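Local coordinates for protein capsid (PDB 4RDL) that forms the protruding (P) domain of a norovirus capsid protein, which binds the Lewis y tetrasaccharide and so probably serves attachment to host cells, at residues A[50-55]-A[201-206]; A[65-70]-A[233-238]; A[117-122]-A[161-166]; A[146-151]-A[196-201]. All coordinates share one frame; numbering follows the deposited sequence.

Interaction 1 (A[50-55]-A[201-206])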
loop_
_atom_site.group_PDB
_atom_site.type_symbol
_atom_site.label_atom_id
_atom_site.label_comp_id
_atom_site.label_asym_id
_atom_site.label_seq_id
_atom_site.Cartn_x
_atom_site.Cartn_y
_atom_site.Cartn_z
ATOM N N ASN A 50 0.828 -13.087 -6.340
ATOM C CA ASN A 50 1.212 -12.036 -5.412
ATOM C C ASN A 50 1.333 -12.593 -3.993
ATOM O O ASN A 50 0.771 -13.649 -3.687
ATOM C CB ASN A 50 0.238 -10.861 -5.491
ATOM C CG ASN A 50 0.402 -10.069 -6.775
ATOM O OD1 ASN A 50 1.526 -9.866 -7.242
ATOM N ND2 ASN A 50 -0.707 -9.635 -7.361
ATOM N N GLY A 51 2.090 -11.898 -3.148
ATOM C CA GLY A 51 2.407 -12.374 -1.806
ATOM C C GLY A 51 3.304 -13.600 -1.778
ATOM O O GLY A 51 3.304 -14.326 -0.778
ATOM N N ARG A 52 4.060 -13.832 -2.854
ATOM C CA ARG A 52 4.912 -15.016 -2.967
ATOM C C ARG A 52 6.391 -14.661 -2.814
ATOM O O ARG A 52 6.922 -13.832 -3.562
ATOM C CB ARG A 52 4.690 -15.720 -4.312
ATOM C CG ARG A 52 3.241 -16.105 -4.595
ATOM C CD ARG A 52 2.703 -17.122 -3.574
ATOM N NE ARG A 52 3.494 -18.356 -3.503
ATOM C CZ ARG A 52 3.256 -19.451 -4.227
ATOM N NH1 ARG A 52 2.237 -19.484 -5.076
ATOM N NH2 ARG A 52 4.030 -20.525 -4.090
ATOM N N VAL A 53 7.038 -15.295 -1.839
ATOM C CA VAL A 53 8.445 -15.063 -1.525
ATOM C C VAL A 53 8.935 -16.246 -0.690
ATOM O O VAL A 53 8.166 -16.839 0.059
ATOM C CB VAL A 53 8.623 -13.745 -0.725
ATOM C CG1 VAL A 53 7.979 -13.854 0.663
ATOM C CG2 VAL A 53 10.087 -13.343 -0.620
ATOM N N THR A 54 10.201 -16.614 -0.846
ATOM C CA THR A 54 10.781 -17.622 0.026
ATOM C C THR A 54 11.119 -16.995 1.380
ATOM O O THR A 54 11.219 -15.767 1.507
ATOM C CB THR A 54 12.059 -18.210 -0.566
ATOM O OG1 THR A 54 13.022 -17.163 -0.746
ATOM C CG2 THR A 54 11.770 -18.868 -1.906
ATOM N N LEU A 55 11.307 -17.828 2.397
ATOM C CA LEU A 55 11.678 -17.303 3.710
ATOM C C LEU A 55 13.027 -16.591 3.687
ATOM O O LEU A 55 13.287 -15.719 4.528
ATOM C CB LEU A 55 11.677 -18.403 4.774
ATOM C CG LEU A 55 10.325 -19.078 4.994
ATOM C CD1 LEU A 55 10.417 -20.017 6.192
ATOM C CD2 LEU A 55 9.217 -18.040 5.199
ATOM N N LEU A 201 6.173 -18.584 -13.010
ATOM C CA LEU A 201 5.013 -18.681 -12.138
ATOM C C LEU A 201 5.453 -19.191 -10.773
ATOM O O LEU A 201 6.238 -20.138 -10.670
ATOM C CB LEU A 201 3.968 -19.635 -12.712
ATOM C CG LEU A 201 3.087 -19.177 -13.868
ATOM C CD1 LEU A 201 2.360 -20.375 -14.463
ATOM C CD2 LEU A 201 2.097 -18.116 -13.400
ATOM N N ALA A 202 4.953 -18.561 -9.720
ATOM C CA ALA A 202 5.127 -19.104 -8.389
ATOM C C ALA A 202 4.373 -20.434 -8.361
ATOM O O ALA A 202 3.294 -20.543 -8.935
ATOM C CB ALA A 202 4.586 -18.139 -7.360
ATOM N N PRO A 203 4.946 -21.458 -7.714
ATOM C CA PRO A 203 4.354 -22.799 -7.779
ATOM C C PRO A 203 3.085 -22.973 -6.944
ATOM O O PRO A 203 2.818 -22.178 -6.040
ATOM C CB PRO A 203 5.467 -23.692 -7.218
ATOM C CG PRO A 203 6.214 -22.806 -6.284
ATOM C CD PRO A 203 6.187 -21.435 -6.923
ATOM N N PRO A 204 2.300 -24.014 -7.243
ATOM C CA PRO A 204 1.153 -24.368 -6.401
ATOM C C PRO A 204 1.634 -24.794 -5.016
ATOM O O PRO A 204 2.755 -25.294 -4.895
ATOM C CB PRO A 204 0.538 -25.575 -7.127
ATOM C CG PRO A 204 1.168 -25.597 -8.477
ATOM C CD PRO A 204 2.517 -24.994 -8.317
ATOM N N ILE A 205 0.810 -24.595 -3.992
ATOM C CA ILE A 205 1.161 -25.027 -2.638
ATOM C C ILE A 205 0.241 -26.129 -2.128
ATOM O O ILE A 205 -0.979 -26.048 -2.259
ATOM C CB ILE A 205 1.119 -23.865 -1.622
ATOM C CG1 ILE A 205 1.965 -22.686 -2.115
ATOM C CG2 ILE A 205 1.585 -24.355 -0.250
ATOM C CD1 ILE A 205 1.797 -21.429 -1.290
ATOM N N TYR A 206 0.851 -27.153 -1.535
ATOM C CA TYR A 206 0.128 -28.267 -0.918
ATOM C C TYR A 206 0.532 -28.410 0.539
ATOM O O TYR A 206 1.698 -28.207 0.886
ATOM C CB TYR A 206 0.430 -29.572 -1.651
ATOM C CG TYR A 206 0.121 -29.517 -3.123
ATOM C CD1 TYR A 206 -1.179 -29.685 -3.586
ATOM C CD2 TYR A 206 1.124 -29.288 -4.052
ATOM C CE1 TYR A 206 -1.465 -29.629 -4.934
ATOM C CE2 TYR A 206 0.845 -29.230 -5.398
ATOM C CZ TYR A 206 -0.449 -29.400 -5.834
ATOM O OH TYR A 206 -0.725 -29.343 -7.179
#
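Arg52 reaches across to the backbone of Pro203 and grips its carbonyl oxygen end-on with two nitrogens. Arg52 NH1 lies 2.9 Å from Pro203 O with an N-H...O angle of 142°, and Arg52 NH2 lies 2.8 Å from the same oxygen at 148°. Pro203 O sits almost exactly in the guanidinium plane, so the group meets it edge-on.

The tight part is the sandwich around that plane. Ala202 CB rests over one face, 3.5 Å from Arg52 NH1, while Ile205 comes over the opposite face with its CG1 3.6 Å from Arg52 NH2. With CG anti to the carbonyl carbon (chi1 -55°), Arg52 CG also lies against Ala202 CB, 3.7 Å away; bends at chi2 and chi3 then carry the guanidinium to Pro203 O. Phe48 O accepts a further bond from NH1, which helps fix the rotation of the group. The looser margin is the exposed Pro203 ring, which touches Arg52 NH2 with CD and CG, CD at 3.7 Å.

Neither segment is a regular helix or strand. A buried arginine here joins two long loops by a two-nitrogen grip on a single carbonyl oxygen, one loop following strand 35-38 and the other leading into strand 213-220 of the curled antiparallel sheet of the P1 subdomain.

Interaction 2 (A[65-70]-A[233-238])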
loop_
_atom_site.group_PDB
_atom_site.type_symbol
_atom_site.label_atom_id
_atom_site.label_comp_id
_atom_site.label_asym_id
_atom_site.label_seq_id
_atom_site.Cartn_x
_atom_site.Cartn_y
_atom_site.Cartn_z
ATOM N N VAL A 65 7.855 -5.565 -3.537
ATOM C CA VAL A 65 8.122 -5.198 -2.156
ATOM C C VAL A 65 7.012 -4.370 -1.503
ATOM O O VAL A 65 6.587 -4.670 -0.378
ATOM C CB VAL A 65 9.471 -4.445 -2.060
ATOM C CG1 VAL A 65 9.706 -3.908 -0.661
ATOM C CG2 VAL A 65 10.622 -5.349 -2.493
ATOM N N SER A 66 6.553 -3.326 -2.189
ATOM C CA SER A 66 5.635 -2.370 -1.573
ATOM C C SER A 66 4.157 -2.701 -1.762
ATOM O O SER A 66 3.721 -3.072 -2.863
ATOM C CB SER A 66 5.905 -0.955 -2.103
ATOM O OG SER A 66 5.022 -0.013 -1.502
ATOM N N ALA A 67 3.378 -2.527 -0.695
ATOM C CA ALA A 67 1.929 -2.682 -0.790
ATOM C C ALA A 67 1.320 -1.668 -1.757
ATOM O O ALA A 67 0.213 -1.866 -2.241
ATOM C CB ALA A 67 1.282 -2.563 0.582
ATOM N N ALA A 68 2.046 -0.584 -2.035
ATOM C CA ALA A 68 1.583 0.409 -3.011
ATOM C C ALA A 68 1.484 -0.149 -4.433
ATOM O O ALA A 68 0.868 0.468 -5.300
ATOM C CB ALA A 68 2.488 1.651 -3.000
ATOM N N CYS A 69 2.062 -1.321 -4.674
ATOM C CA CYS A 69 2.028 -1.907 -6.009
ATOM C C CYS A 69 0.930 -2.949 -6.211
ATOM O O CYS A 69 0.696 -3.399 -7.329
ATOM C CB CYS A 69 3.382 -2.548 -6.330
ATOM S SG CYS A 69 4.740 -1.360 -6.333
ATOM N N ILE A 70 0.279 -3.365 -5.131
ATOM C CA ILE A 70 -0.609 -4.515 -5.207
ATOM C C ILE A 70 -1.852 -4.264 -6.058
ATOM O O ILE A 70 -2.579 -3.287 -5.841
ATOM C CB ILE A 70 -1.037 -4.971 -3.799
ATOM C CG1 ILE A 70 0.184 -5.379 -2.968
ATOM C CG2 ILE A 70 -2.042 -6.123 -3.890
ATOM C CD1 ILE A 70 -0.143 -5.540 -1.492
ATOM N N LEU A 233 0.458 -14.811 2.497
ATOM C CA LEU A 233 1.316 -14.023 3.394
ATOM C C LEU A 233 0.869 -12.567 3.449
ATOM O O LEU A 233 0.474 -12.000 2.430
ATOM C CB LEU A 233 2.772 -14.023 2.919
ATOM C CG LEU A 233 3.669 -15.245 3.064
ATOM C CD1 LEU A 233 5.020 -14.989 2.384
ATOM C CD2 LEU A 233 3.845 -15.615 4.542
ATOM N N PRO A 234 0.979 -11.938 4.631
ATOM C CA PRO A 234 0.822 -10.481 4.697
ATOM C C PRO A 234 1.907 -9.805 3.858
ATOM O O PRO A 234 3.040 -10.302 3.796
ATOM C CB PRO A 234 1.050 -10.168 6.181
ATOM C CG PRO A 234 0.801 -11.478 6.895
ATOM C CD PRO A 234 1.300 -12.525 5.945
ATOM N N GLN A 235 1.575 -8.688 3.225
ATOM C CA GLN A 235 2.559 -8.017 2.388
ATOM C C GLN A 235 3.812 -7.632 3.181
ATOM O O GLN A 235 4.934 -7.714 2.682
ATOM C CB GLN A 235 1.965 -6.775 1.733
ATOM C CG GLN A 235 2.944 -6.089 0.785
ATOM C CD GLN A 235 3.372 -7.000 -0.352
ATOM O OE1 GLN A 235 2.627 -7.890 -0.759
ATOM N NE2 GLN A 235 4.575 -6.770 -0.885
ATOM N N GLU A 236 3.629 -7.209 4.425
ATOM C CA GLU A 236 4.776 -6.757 5.195
ATOM C C GLU A 236 5.694 -7.925 5.584
ATOM O O GLU A 236 6.865 -7.710 5.871
ATOM C CB GLU A 236 4.354 -5.910 6.395
ATOM C CG GLU A 236 3.856 -4.506 6.020
ATOM C CD GLU A 236 2.417 -4.482 5.508
ATOM O OE1 GLU A 236 1.965 -3.397 5.067
ATOM O OE2 GLU A 236 1.729 -5.532 5.545
ATOM N N PHE A 237 5.182 -9.157 5.571
ATOM C CA PHE A 237 6.081 -10.311 5.701
ATOM C C PHE A 237 6.985 -10.387 4.473
ATOM O O PHE A 237 8.176 -10.687 4.586
ATOM C CB PHE A 237 5.312 -11.635 5.805
ATOM C CG PHE A 237 4.920 -12.024 7.207
ATOM C CD1 PHE A 237 4.245 -11.139 8.037
ATOM C CD2 PHE A 237 5.174 -13.306 7.671
ATOM C CE1 PHE A 237 3.862 -11.521 9.316
ATOM C CE2 PHE A 237 4.788 -13.694 8.953
ATOM C CZ PHE A 237 4.139 -12.803 9.771
ATOM N N VAL A 238 6.413 -10.149 3.296
ATOM C CA VAL A 238 7.193 -10.218 2.061
ATOM C C VAL A 238 8.358 -9.225 2.099
ATOM O O VAL A 238 9.517 -9.596 1.874
ATOM C CB VAL A 238 6.322 -9.960 0.803
ATOM C CG1 VAL A 238 7.190 -9.960 -0.454
ATOM C CG2 VAL A 238 5.207 -10.993 0.699
#
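Gln235 overlaps Ala67 and Ile70 with the aliphatic part of its side chain. Its CG lies 3.9 Å from Ala67 CB, and Gln235 CG is likewise 3.9 Å from Ile70 CD1; both apolar groups lie on the loop-facing side of CG. The side chains of Gln235 and Ile70 run alongside each other in antiparallel fashion. Ile70 CD1 is also 3.7 Å from Gln235 OE1.

CG is anti to the backbone N, carrying the chain away from the helix, and a bend at chi2 (61°) then turns the amide toward the loop. There Gln235 NE2 donates to Val65 O over 3.0 Å with a fairly straight N-H...O angle of 161°. The oxygen lies close to the amide plane, but the donor stands well above the carbonyl plane of Val65 (74° out of it), so the bond does not follow a lone pair. NE2 also bonds Thr64 O, its stronger partner, so this one nitrogen ties down two successive carbonyls of the loop.

Pro234 occupies the N-cap position, and Gln235 begins helix 235-244. On the loop side Ser66 OG accepts from Ala68 N at 3.1 Å, an ST turn leading into the short 3-10 segment 67-69. The same hydroxyl is hydrogen-bonded to Glu236 of the second subunit, while Glu236 here pairs with Ser66 of that subunit.

The chemistry thus implies two linked layers: a buried amide satisfying main-chain oxygens within the subunit, and reciprocal serine-carboxylate bonds that continue the contact across the dimer.

Interaction 3 (A[117-122]-A[161-166])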
loop_
_atom_site.group_PDB
_atom_site.type_symbol
_atom_site.label_atom_id
_atom_site.label_comp_id
_atom_site.label_asym_id
_atom_site.label_seq_id
_atom_site.Cartn_x
_atom_site.Cartn_y
_atom_site.Cartn_z
ATOM N N MET A 117 -11.432 -1.543 -13.086
ATOM C CA MET A 117 -10.273 -0.711 -12.788
ATOM C C MET A 117 -10.639 0.758 -12.785
ATOM O O MET A 117 -11.471 1.217 -13.577
ATOM C CB MET A 117 -9.167 -0.927 -13.828
ATOM C CG MET A 117 -8.820 -2.382 -14.120
ATOM S SD MET A 117 -8.135 -3.283 -12.720
ATOM C CE MET A 117 -6.533 -2.519 -12.530
ATOM N N THR A 118 -9.989 1.503 -11.906
ATOM C CA THR A 118 -10.010 2.950 -11.978
ATOM C C THR A 118 -8.631 3.368 -12.469
ATOM O O THR A 118 -7.635 2.758 -12.094
ATOM C CB THR A 118 -10.315 3.557 -10.607
ATOM O OG1 THR A 118 -11.682 3.286 -10.273
ATOM C CG2 THR A 118 -10.095 5.063 -10.614
ATOM N N PHE A 119 -8.552 4.388 -13.317
ATOM C CA PHE A 119 -7.244 4.790 -13.815
ATOM C C PHE A 119 -7.069 6.294 -13.915
ATOM O O PHE A 119 -8.044 7.054 -13.950
ATOM C CB PHE A 119 -6.911 4.119 -15.158
ATOM C CG PHE A 119 -7.785 4.558 -16.307
ATOM C CD1 PHE A 119 -7.501 5.722 -17.017
ATOM C CD2 PHE A 119 -8.877 3.795 -16.694
ATOM C CE1 PHE A 119 -8.298 6.113 -18.078
ATOM C CE2 PHE A 119 -9.669 4.176 -17.761
ATOM C CZ PHE A 119 -9.381 5.336 -18.449
ATOM N N VAL A 120 -5.807 6.711 -13.961
ATOM C CA VAL A 120 -5.459 8.108 -14.168
ATOM C C VAL A 120 -4.299 8.213 -15.150
ATOM O O VAL A 120 -3.403 7.360 -15.165
ATOM C CB VAL A 120 -5.056 8.798 -12.840
ATOM C CG1 VAL A 120 -6.262 8.891 -11.890
ATOM C CG2 VAL A 120 -3.880 8.089 -12.167
ATOM N N LYS A 121 -4.314 9.260 -15.968
ATOM C CA LYS A 121 -3.132 9.593 -16.754
ATOM C C LYS A 121 -1.965 9.862 -15.808
ATOM O O LYS A 121 -2.161 10.408 -14.714
ATOM C CB LYS A 121 -3.409 10.817 -17.633
ATOM C CG LYS A 121 -4.450 10.555 -18.708
ATOM C CD LYS A 121 -4.507 11.686 -19.740
ATOM C CE LYS A 121 -4.970 12.987 -19.109
ATOM N NZ LYS A 121 -5.166 14.054 -20.158
ATOM N N ILE A 122 -0.761 9.461 -16.206
ATOM C CA ILE A 122 0.391 9.541 -15.304
ATOM C C ILE A 122 1.575 10.353 -15.861
ATOM O O ILE A 122 2.534 10.610 -15.150
ATOM C CB ILE A 122 0.827 8.117 -14.837
ATOM C CG1 ILE A 122 1.680 8.171 -13.560
ATOM C CG2 ILE A 122 1.502 7.345 -15.966
ATOM C CD1 ILE A 122 0.971 8.811 -12.381
ATOM N N ASP A 161 -11.682 6.937 -25.723
ATOM C CA ASP A 161 -11.039 7.607 -26.849
ATOM C C ASP A 161 -10.045 8.686 -26.441
ATOM O O ASP A 161 -8.973 8.808 -27.045
ATOM C CB ASP A 161 -12.075 8.185 -27.813
ATOM C CG ASP A 161 -12.691 7.125 -28.697
ATOM O OD1 ASP A 161 -11.988 6.142 -29.017
ATOM O OD2 ASP A 161 -13.872 7.270 -29.068
ATOM N N GLN A 162 -10.396 9.473 -25.428
ATOM C CA GLN A 162 -9.546 10.588 -25.032
ATOM C C GLN A 162 -8.227 10.087 -24.465
ATOM O O GLN A 162 -7.274 10.858 -24.324
ATOM C CB GLN A 162 -10.244 11.493 -24.011
ATOM C CG GLN A 162 -10.438 10.866 -22.638
ATOM C CD GLN A 162 -10.562 11.913 -21.538
ATOM O OE1 GLN A 162 -9.711 12.795 -21.404
ATOM N NE2 GLN A 162 -11.626 11.821 -20.751
ATOM N N PHE A 163 -8.177 8.796 -24.139
ATOM C CA PHE A 163 -6.986 8.220 -23.515
ATOM C C PHE A 163 -6.108 7.423 -24.469
ATOM O O PHE A 163 -5.023 6.979 -24.095
ATOM C CB PHE A 163 -7.377 7.343 -22.320
ATOM C CG PHE A 163 -8.099 8.091 -21.243
ATOM C CD1 PHE A 163 -7.421 9.006 -20.452
ATOM C CD2 PHE A 163 -9.451 7.892 -21.027
ATOM C CE1 PHE A 163 -8.069 9.711 -19.459
ATOM C CE2 PHE A 163 -10.116 8.593 -20.030
ATOM C CZ PHE A 163 -9.427 9.503 -19.248
ATOM N N VAL A 164 -6.564 7.240 -25.701
ATOM C CA VAL A 164 -5.766 6.501 -26.670
ATOM C C VAL A 164 -4.449 7.233 -26.899
ATOM O O VAL A 164 -4.431 8.429 -27.191
ATOM C CB VAL A 164 -6.517 6.279 -27.996
ATOM C CG1 VAL A 164 -5.586 5.696 -29.045
ATOM C CG2 VAL A 164 -7.714 5.360 -27.765
ATOM N N GLY A 165 -3.352 6.502 -26.736
ATOM C CA GLY A 165 -2.022 7.067 -26.862
ATOM C C GLY A 165 -1.447 7.579 -25.555
ATOM O O GLY A 165 -0.283 7.970 -25.513
ATOM N N LYS A 166 -2.251 7.574 -24.491
ATOM C CA LYS A 166 -1.821 8.120 -23.206
ATOM C C LYS A 166 -1.390 7.023 -22.239
ATOM O O LYS A 166 -1.974 5.939 -22.218
ATOM C CB LYS A 166 -2.944 8.920 -22.541
ATOM C CG LYS A 166 -3.626 9.943 -23.429
ATOM C CD LYS A 166 -2.705 11.061 -23.816
ATOM C CE LYS A 166 -3.503 12.197 -24.466
ATOM N NZ LYS A 166 -2.629 13.206 -25.108
HETATM O O HOH W 1 -7.054 12.836 -21.963
HETATM O O HOH W 2 -8.237 14.019 -19.320
#
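Phe119 drives the edge of its ring into the face of Phe163. The ring centroids are 4.8 Å apart and the planes stand at 85°, a T-shaped (edge-to-face) pair in which Phe119 CE1 lies over the centre of the Phe163 ring. Phe119 reaches this place from the crowded position between its backbone N and carbonyl carbon (chi1 67°), and the two side chains point at each other from facing segments. The other face of Phe163 is covered by CG of its own neighbour, Gln162.

Lys121 lies two residues on from Phe119, on the same side of strand 113-121. Its chain crosses Phe163 at about a right angle and sets CG at the ring edge, 3.8 Å from Phe163 CD1. In this way the antiparallel sheet of the P2 subdomain receives the loop that leads into strand 167-177: a 3-10 turn at 161-163 followed by a type II turn from Phe163 to Lys166, with Phe163 also packing on Ile77 of strand 72-80.

A bend at chi3 (-65°) swings the end of Lys121 away from the rings. Its NZ forms a salt bridge with Glu126 and donates over 2.9 Å to a water that lies within hydrogen-bonding reach of Gln162 O and OE1. Lys166 CG passes 4.2 Å from Lys121 CD, and the chain of Lys166, bent at chi2, leads its amine to the same carboxylate, Lys166 NZ lying 5.6 Å from Lys121 NZ.

Interaction 4 (A[146-151]-A[196-201])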
loop_
_atom_site.group_PDB
_atom_site.type_symbol
_atom_site.label_atom_id
_atom_site.label_comp_id
_atom_site.label_asym_id
_atom_site.label_seq_id
_atom_site.Cartn_x
_atom_site.Cartn_y
_atom_site.Cartn_z
ATOM N N ALA A 146 -3.502 -11.155 -22.391
ATOM C CA ALA A 146 -2.171 -11.672 -22.680
ATOM C C ALA A 146 -1.071 -10.856 -21.985
ATOM O O ALA A 146 -0.112 -10.415 -22.628
ATOM C CB ALA A 146 -1.940 -11.711 -24.203
ATOM N N PRO A 147 -1.194 -10.658 -20.663
ATOM C CA PRO A 147 -0.246 -9.752 -20.001
ATOM C C PRO A 147 1.210 -10.216 -20.113
ATOM O O PRO A 147 2.112 -9.385 -20.172
ATOM C CB PRO A 147 -0.722 -9.746 -18.540
ATOM C CG PRO A 147 -1.493 -11.046 -18.379
ATOM C CD PRO A 147 -2.185 -11.212 -19.722
ATOM N N HIS A 148 1.432 -11.527 -20.158
ATOM C CA HIS A 148 2.779 -12.069 -20.300
ATOM C C HIS A 148 3.380 -11.662 -21.646
ATOM O O HIS A 148 4.604 -11.568 -21.784
ATOM C CB HIS A 148 2.741 -13.594 -20.179
ATOM C CG HIS A 148 4.089 -14.244 -20.130
ATOM N ND1 HIS A 148 5.042 -13.914 -19.190
ATOM C CD2 HIS A 148 4.629 -15.232 -20.881
ATOM C CE1 HIS A 148 6.115 -14.661 -19.372
ATOM N NE2 HIS A 148 5.892 -15.469 -20.392
ATOM N N LEU A 149 2.513 -11.441 -22.632
ATOM C CA LEU A 149 2.925 -10.998 -23.966
ATOM C C LEU A 149 2.979 -9.475 -24.043
ATOM O O LEU A 149 3.395 -8.912 -25.054
ATOM C CB LEU A 149 1.961 -11.520 -25.036
ATOM C CG LEU A 149 2.009 -13.006 -25.381
ATOM C CD1 LEU A 149 1.699 -13.862 -24.166
ATOM C CD2 LEU A 149 1.038 -13.311 -26.511
ATOM N N GLY A 150 2.519 -8.814 -22.985
ATOM C CA GLY A 150 2.579 -7.366 -22.900
ATOM C C GLY A 150 1.285 -6.605 -23.148
ATOM O O GLY A 150 1.295 -5.366 -23.118
ATOM N N THR A 151 0.179 -7.313 -23.390
ATOM C CA THR A 151 -1.079 -6.640 -23.722
ATOM C C THR A 151 -2.310 -7.254 -23.060
ATOM O O THR A 151 -2.394 -8.475 -22.891
ATOM C CB THR A 151 -1.331 -6.581 -25.254
ATOM O OG1 THR A 151 -1.524 -7.904 -25.769
ATOM C CG2 THR A 151 -0.162 -5.921 -25.976
ATOM N N THR A 196 1.854 -19.447 -24.680
ATOM C CA THR A 196 2.797 -20.155 -23.829
ATOM C C THR A 196 2.335 -20.149 -22.382
ATOM O O THR A 196 1.551 -19.292 -21.971
ATOM C CB THR A 196 4.185 -19.503 -23.908
ATOM O OG1 THR A 196 5.128 -20.286 -23.168
ATOM C CG2 THR A 196 4.142 -18.089 -23.344
ATOM N N GLN A 197 2.805 -21.113 -21.602
ATOM C CA GLN A 197 2.629 -21.018 -20.164
ATOM C C GLN A 197 3.596 -19.954 -19.676
ATOM O O GLN A 197 4.787 -19.992 -19.994
ATOM C CB GLN A 197 2.918 -22.345 -19.469
ATOM C CG GLN A 197 2.662 -22.297 -17.971
ATOM C CD GLN A 197 3.013 -23.594 -17.272
ATOM O OE1 GLN A 197 2.221 -24.127 -16.494
ATOM N NE2 GLN A 197 4.208 -24.105 -17.541
ATOM N N ALA A 198 3.084 -18.994 -18.917
ATOM C CA ALA A 198 3.912 -17.894 -18.456
ATOM C C ALA A 198 5.106 -18.441 -17.696
ATOM O O ALA A 198 4.987 -19.390 -16.921
ATOM C CB ALA A 198 3.110 -16.945 -17.585
ATOM N N SER A 199 6.271 -17.855 -17.933
ATOM C CA SER A 199 7.458 -18.279 -17.212
ATOM C C SER A 199 7.481 -17.683 -15.805
ATOM O O SER A 199 6.819 -16.678 -15.526
ATOM C CB SER A 199 8.729 -17.922 -17.988
ATOM O OG SER A 199 8.675 -16.597 -18.483
ATOM N N GLN A 200 8.221 -18.332 -14.917
ATOM C CA GLN A 200 8.422 -17.828 -13.564
ATOM C C GLN A 200 7.142 -17.718 -12.735
ATOM O O GLN A 200 7.038 -16.867 -11.851
ATOM C CB GLN A 200 9.152 -16.482 -13.608
ATOM C CG GLN A 200 10.538 -16.580 -14.224
ATOM C CD GLN A 200 11.417 -17.587 -13.504
ATOM O OE1 GLN A 200 11.495 -17.595 -12.275
ATOM N NE2 GLN A 200 12.078 -18.449 -14.268
ATOM N N LEU A 201 6.173 -18.584 -13.010
ATOM C CA LEU A 201 5.013 -18.681 -12.138
ATOM C C LEU A 201 5.453 -19.191 -10.773
ATOM O O LEU A 201 6.238 -20.138 -10.670
ATOM C CB LEU A 201 3.968 -19.635 -12.712
ATOM C CG LEU A 201 3.087 -19.177 -13.868
ATOM C CD1 LEU A 201 2.360 -20.375 -14.463
ATOM C CD2 LEU A 201 2.097 -18.116 -13.400
#
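His148 ND1, on the ring that packs against Ala198, is gripped from outside the two segments by Ser101 O, with a weak additional bond to Pro102 O. Since Ser101 O can only accept, ND1 probably carries a proton, and the bond should fix the rotation of the ring.

The ring is held over one face by Ala198, whose CA makes a CH-pi contact: Ala198 CA lies 3.8 Å from the centroid of the His148 ring and 16° off the ring normal. The methyl group adds to the same contact, with Ala198 CB 3.8 Å from His148 CG. At the ring's edge Thr196 contributes its methyl, CG2, 3.8 Å from His148 CD2. Further round the rim Ser199 brings up its hydroxyl, with Ser199 OG 3.3 Å from His148 CE1. Phe99 serves both residues, its ring meeting that of His148 edge-to-face and its carbonyl oxygen making a weak bond with Ser199 OG.

Two torsions account for this setting. The histidine CG stands anti to the backbone N (chi1 -172°), which carries the ring from the short 3-10 turn 147-149 toward the facing loop. In Ser199, OG lies between the backbone N and the carbonyl carbon (chi1 46°), and this directs it to the ring rim.

The 3-10 turn joins strands 145-146 and 151-154 at one margin of the seven-stranded sheet, where Pro147 packs on Leu88 of strand 83-89. The 196-201 segment belongs to the long connection between strands 167-177 and 213-220, and it runs past this turn.

Interactions 1 and 2 are neighbours, their centres 13 Å apart, and touch through Val53, whose CG1 packs 3.6 Å from Leu233 CD1; both fasten the loop between strands 35-38 and 72-80, and along the chain they cross. Interaction 4, centred 17 Å from interaction 1, shares Leu201 with it and joins the P2 turn 147-149 to the connection leading into P1. Interaction 3 lies 32 Å from interaction 1, at the far end, on the P2 sheet and its loop, with the Phe163 side chain about 10 Å from a bound fucose. Interactions 3 and 4 cross each other, and both are nested within the loops closed by interactions 1 and 2. Residues of interactions 2 and 3 reach the second subunit.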